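Local coordinates for Rod shape-determining protein (MreC) (PDB 5LP5) that binds the cell-wall synthesis enzyme PBP2 and probably acts as a scaffold for peptidoglycan synthesis during rod-shaped growth, at residues 177-191 against 213-227. Numbering follows the deposited sequence.
Sequences ELVVDFIVPSAEINI and VSSIEDHYTYKSAVL
K223 reaches from its strand to the turn that follows strand 178-183, where its ammonium group donates to two backbone carbonyls. K223 NZ lies 2.7 Å from A187 O, in the carbonyl plane, and 3.0 Å from P185 O, approaching above the plane of that second carbonyl; a bend at chi3 (-59°) carries CE past V184 O. The lysine thus ties the V184-A187 type I turn, through the carbonyls of P185 and A187, to strand 223-228. The P185 ring lies against the backbone of the loop at Y220 and T221, P185 CG 3.4 Å from T221 O. The backbone of K223 pairs with I183 in both directions, as A225 does with V180, and the one-residue shift between these antiparallel hydrogen-bonded pairs is a beta bulge at D181 and F182. There S224 OG donates to D181 OD1, arriving from above the carboxylate plane, while F182 CD1 sits 3.8 Å from Y222 CE1 over one face of the tyrosine ring, the two ring planes 50° apart. H219 CB packs on the opposite face. Farther along, I191 lays CG2 against the carbonyls of V213 and S214, its CG2 3.4 Å from V213 O, and I189 CG2 touches V213 CG2 and I216 CD1. Strand 178-183 runs between strands 166-172 and 223-228 in the second six-stranded antiparallel barrel; V180 and I183 pack on I161 of strand 158-161, whereas F182 and Y222 pack on P147 of the PBP2 chain.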
# COMPACT_ATOMS: atom_id res chain seq x y z
N GLU C 177 -11.91 21.39 -13.46
CA GLU C 177 -12.49 20.14 -13.94
C GLU C 177 -12.95 19.38 -12.71
O GLU C 177 -12.33 19.46 -11.66
CB GLU C 177 -11.47 19.29 -14.70
CG GLU C 177 -10.67 20.06 -15.75
CD GLU C 177 -9.84 19.17 -16.64
OE1 GLU C 177 -8.80 18.65 -16.15
OE2 GLU C 177 -10.21 19.01 -17.84
N LEU C 178 -14.04 18.65 -12.83
CA LEU C 178 -14.49 17.80 -11.75
C LEU C 178 -13.62 16.56 -11.68
O LEU C 178 -13.44 15.89 -12.66
CB LEU C 178 -15.97 17.41 -11.95
CG LEU C 178 -16.62 16.85 -10.69
CD1 LEU C 178 -16.60 17.90 -9.61
CD2 LEU C 178 -18.05 16.45 -10.97
N VAL C 179 -13.08 16.25 -10.51
CA VAL C 179 -12.12 15.15 -10.37
C VAL C 179 -12.56 14.19 -9.29
O VAL C 179 -13.11 14.62 -8.27
CB VAL C 179 -10.74 15.71 -10.00
CG1 VAL C 179 -9.78 14.58 -9.67
CG2 VAL C 179 -10.22 16.65 -11.10
N VAL C 180 -12.34 12.90 -9.51
CA VAL C 180 -12.43 11.93 -8.42
C VAL C 180 -11.02 11.64 -7.93
O VAL C 180 -10.15 11.20 -8.68
CB VAL C 180 -13.09 10.61 -8.84
CG1 VAL C 180 -13.15 9.65 -7.66
CG2 VAL C 180 -14.48 10.85 -9.40
N ASP C 181 -10.81 11.88 -6.65
CA ASP C 181 -9.49 11.76 -6.04
C ASP C 181 -9.44 10.55 -5.11
O ASP C 181 -10.48 10.01 -4.72
CB ASP C 181 -9.21 13.05 -5.24
CG ASP C 181 -8.23 13.95 -5.93
OD1 ASP C 181 -7.22 13.40 -6.41
OD2 ASP C 181 -8.47 15.19 -5.97
N PHE C 182 -8.22 10.15 -4.79
CA PHE C 182 -7.92 9.17 -3.74
C PHE C 182 -8.39 7.73 -3.99
O PHE C 182 -8.79 7.02 -3.08
CB PHE C 182 -8.41 9.67 -2.38
CG PHE C 182 -8.03 11.09 -2.08
CD1 PHE C 182 -6.72 11.56 -2.27
CD2 PHE C 182 -9.01 11.99 -1.69
CE1 PHE C 182 -6.41 12.88 -2.02
CE2 PHE C 182 -8.69 13.31 -1.41
CZ PHE C 182 -7.39 13.76 -1.57
N ILE C 183 -8.25 7.30 -5.22
CA ILE C 183 -8.60 5.95 -5.65
C ILE C 183 -7.42 4.99 -5.47
O ILE C 183 -6.27 5.34 -5.78
CB ILE C 183 -8.96 5.96 -7.14
CG1 ILE C 183 -10.01 7.02 -7.43
CG2 ILE C 183 -9.43 4.61 -7.61
CD1 ILE C 183 -10.15 7.37 -8.91
N VAL C 184 -7.70 3.79 -5.02
CA VAL C 184 -6.63 2.80 -4.82
C VAL C 184 -5.91 2.50 -6.12
O VAL C 184 -6.54 2.37 -7.15
CB VAL C 184 -7.15 1.47 -4.18
CG1 VAL C 184 -7.78 1.71 -2.82
CG2 VAL C 184 -8.19 0.82 -5.04
N PRO C 185 -4.59 2.40 -6.09
CA PRO C 185 -3.84 2.23 -7.34
C PRO C 185 -4.10 0.90 -8.05
O PRO C 185 -3.92 0.80 -9.26
CB PRO C 185 -2.37 2.32 -6.90
CG PRO C 185 -2.41 2.83 -5.51
CD PRO C 185 -3.70 2.34 -4.93
N SER C 186 -4.55 -0.11 -7.31
CA SER C 186 -4.79 -1.42 -7.91
C SER C 186 -6.14 -1.53 -8.61
O SER C 186 -6.41 -2.56 -9.21
CB SER C 186 -4.70 -2.51 -6.85
OG SER C 186 -5.72 -2.39 -5.88
N ALA C 187 -6.97 -0.49 -8.52
CA ALA C 187 -8.35 -0.53 -9.02
C ALA C 187 -8.42 -0.43 -10.52
O ALA C 187 -7.63 0.27 -11.15
CB ALA C 187 -9.17 0.59 -8.42
N GLU C 188 -9.40 -1.14 -11.08
CA GLU C 188 -9.55 -1.25 -12.52
C GLU C 188 -10.62 -0.29 -12.98
O GLU C 188 -11.80 -0.51 -12.76
CB GLU C 188 -9.89 -2.67 -12.92
CG GLU C 188 -8.69 -3.59 -12.90
CD GLU C 188 -9.03 -5.00 -13.29
OE1 GLU C 188 -10.14 -5.47 -12.97
OE2 GLU C 188 -8.16 -5.65 -13.92
N ILE C 189 -10.17 0.80 -13.61
CA ILE C 189 -11.08 1.81 -14.16
C ILE C 189 -10.89 1.93 -15.66
O ILE C 189 -9.79 1.76 -16.15
CB ILE C 189 -10.75 3.19 -13.57
CG1 ILE C 189 -10.78 3.19 -12.06
CG2 ILE C 189 -11.72 4.24 -14.11
CD1 ILE C 189 -10.20 4.48 -11.51
N ASN C 190 -11.97 2.22 -16.36
CA ASN C 190 -11.93 2.39 -17.81
C ASN C 190 -12.52 3.72 -18.24
O ASN C 190 -13.46 4.24 -17.60
CB ASN C 190 -12.71 1.27 -18.49
CG ASN C 190 -12.18 -0.12 -18.18
OD1 ASN C 190 -11.08 -0.50 -18.62
ND2 ASN C 190 -13.02 -0.94 -17.50
N ILE C 191 -11.95 4.29 -19.30
CA ILE C 191 -12.48 5.53 -19.84
C ILE C 191 -13.94 5.30 -20.22
O ILE C 191 -14.26 4.34 -20.92
CB ILE C 191 -11.71 6.03 -21.09
CG1 ILE C 191 -10.21 6.06 -20.85
CG2 ILE C 191 -12.20 7.41 -21.46
CD1 ILE C 191 -9.85 6.76 -19.57
N VAL C 213 -15.68 8.77 -16.51
CA VAL C 213 -14.24 8.92 -16.45
C VAL C 213 -13.70 9.30 -17.83
O VAL C 213 -13.98 8.62 -18.81
CB VAL C 213 -13.57 7.63 -15.98
CG1 VAL C 213 -12.04 7.78 -15.96
CG2 VAL C 213 -14.09 7.27 -14.59
N SER C 214 -12.96 10.40 -17.92
CA SER C 214 -12.38 10.81 -19.19
C SER C 214 -10.87 10.55 -19.25
O SER C 214 -10.35 10.20 -20.30
CB SER C 214 -12.72 12.25 -19.53
OG SER C 214 -11.70 13.12 -19.19
N SER C 215 -10.17 10.71 -18.14
CA SER C 215 -8.73 10.41 -18.08
C SER C 215 -8.36 10.04 -16.65
O SER C 215 -9.18 10.16 -15.75
CB SER C 215 -7.88 11.60 -18.56
OG SER C 215 -7.91 12.66 -17.60
N ILE C 216 -7.14 9.55 -16.48
CA ILE C 216 -6.71 8.96 -15.22
C ILE C 216 -5.25 9.33 -14.92
O ILE C 216 -4.37 9.01 -15.69
CB ILE C 216 -6.82 7.43 -15.28
CG1 ILE C 216 -8.28 7.03 -15.59
CG2 ILE C 216 -6.32 6.82 -13.98
CD1 ILE C 216 -8.55 5.55 -15.76
N GLU C 217 -5.01 10.00 -13.80
CA GLU C 217 -3.67 10.41 -13.38
C GLU C 217 -3.14 9.42 -12.35
O GLU C 217 -3.87 8.99 -11.45
CB GLU C 217 -3.70 11.80 -12.73
CG GLU C 217 -4.39 12.93 -13.49
CD GLU C 217 -4.76 14.13 -12.59
OE1 GLU C 217 -4.40 14.19 -11.40
OE2 GLU C 217 -5.43 15.06 -13.04
N ASP C 218 -1.88 9.04 -12.47
CA ASP C 218 -1.22 8.25 -11.43
C ASP C 218 -0.51 9.18 -10.45
O ASP C 218 0.30 9.98 -10.88
CB ASP C 218 -0.22 7.28 -12.07
CG ASP C 218 0.25 6.17 -11.12
OD1 ASP C 218 -0.53 5.73 -10.22
OD2 ASP C 218 1.43 5.76 -11.26
N HIS C 219 -0.82 9.07 -9.17
CA HIS C 219 -0.04 9.76 -8.14
C HIS C 219 0.63 8.75 -7.20
O HIS C 219 0.97 9.06 -6.05
CB HIS C 219 -0.92 10.68 -7.31
CG HIS C 219 -1.63 11.74 -8.10
ND1 HIS C 219 -1.00 12.86 -8.59
CD2 HIS C 219 -2.94 11.86 -8.45
CE1 HIS C 219 -1.88 13.61 -9.24
NE2 HIS C 219 -3.06 13.02 -9.16
N TYR C 220 0.85 7.55 -7.69
CA TYR C 220 1.64 6.51 -7.01
C TYR C 220 0.97 5.82 -5.81
O TYR C 220 0.77 4.58 -5.83
CB TYR C 220 3.00 7.04 -6.61
CG TYR C 220 3.67 7.83 -7.71
CD1 TYR C 220 4.16 7.21 -8.84
CD2 TYR C 220 3.75 9.21 -7.63
CE1 TYR C 220 4.77 7.94 -9.85
CE2 TYR C 220 4.36 9.95 -8.63
CZ TYR C 220 4.87 9.31 -9.73
OH TYR C 220 5.49 10.05 -10.72
N THR C 221 0.61 6.59 -4.78
CA THR C 221 -0.07 6.00 -3.61
C THR C 221 -1.59 5.93 -3.84
O THR C 221 -2.33 5.25 -3.13
CB THR C 221 0.26 6.71 -2.28
OG1 THR C 221 -0.64 7.80 -2.06
CG2 THR C 221 1.71 7.23 -2.29
N TYR C 222 -2.03 6.64 -4.87
CA TYR C 222 -3.42 6.68 -5.26
C TYR C 222 -3.50 7.21 -6.70
O TYR C 222 -2.50 7.68 -7.26
CB TYR C 222 -4.18 7.59 -4.30
CG TYR C 222 -3.88 9.06 -4.45
CD1 TYR C 222 -4.72 9.90 -5.18
CD2 TYR C 222 -2.74 9.62 -3.87
CE1 TYR C 222 -4.46 11.25 -5.30
CE2 TYR C 222 -2.47 10.98 -3.99
CZ TYR C 222 -3.32 11.78 -4.72
OH TYR C 222 -3.04 13.11 -4.84
N LYS C 223 -4.69 7.11 -7.29
CA LYS C 223 -4.96 7.63 -8.62
C LYS C 223 -6.11 8.58 -8.57
O LYS C 223 -6.89 8.56 -7.63
CB LYS C 223 -5.37 6.49 -9.55
CG LYS C 223 -4.23 5.65 -10.09
CD LYS C 223 -4.73 4.56 -11.04
CE LYS C 223 -5.73 3.60 -10.39
NZ LYS C 223 -5.82 2.31 -11.10
N SER C 224 -6.23 9.39 -9.62
CA SER C 224 -7.33 10.31 -9.78
C SER C 224 -8.01 10.05 -11.10
O SER C 224 -7.41 9.51 -12.02
CB SER C 224 -6.83 11.76 -9.77
OG SER C 224 -6.40 12.20 -8.49
N ALA C 225 -9.26 10.48 -11.21
CA ALA C 225 -10.02 10.36 -12.43
C ALA C 225 -10.66 11.68 -12.73
O ALA C 225 -11.40 12.22 -11.92
CB ALA C 225 -11.09 9.29 -12.31
N VAL C 226 -10.38 12.22 -13.91
CA VAL C 226 -11.01 13.44 -14.35
C VAL C 226 -12.28 13.06 -15.06
O VAL C 226 -12.27 12.14 -15.87
CB VAL C 226 -10.10 14.21 -15.33
CG1 VAL C 226 -10.78 15.50 -15.77
CG2 VAL C 226 -8.76 14.50 -14.67
N LEU C 227 -13.36 13.78 -14.76
CA LEU C 227 -14.68 13.42 -15.30
C LEU C 227 -15.05 14.24 -16.50
O LEU C 227 -14.59 15.35 -16.65
CB LEU C 227 -15.77 13.59 -14.25
CG LEU C 227 -15.52 12.86 -12.95
CD1 LEU C 227 -16.74 12.94 -12.07
CD2 LEU C 227 -15.19 11.40 -13.18
O HOH W 1 -4.15 15.02 -6.32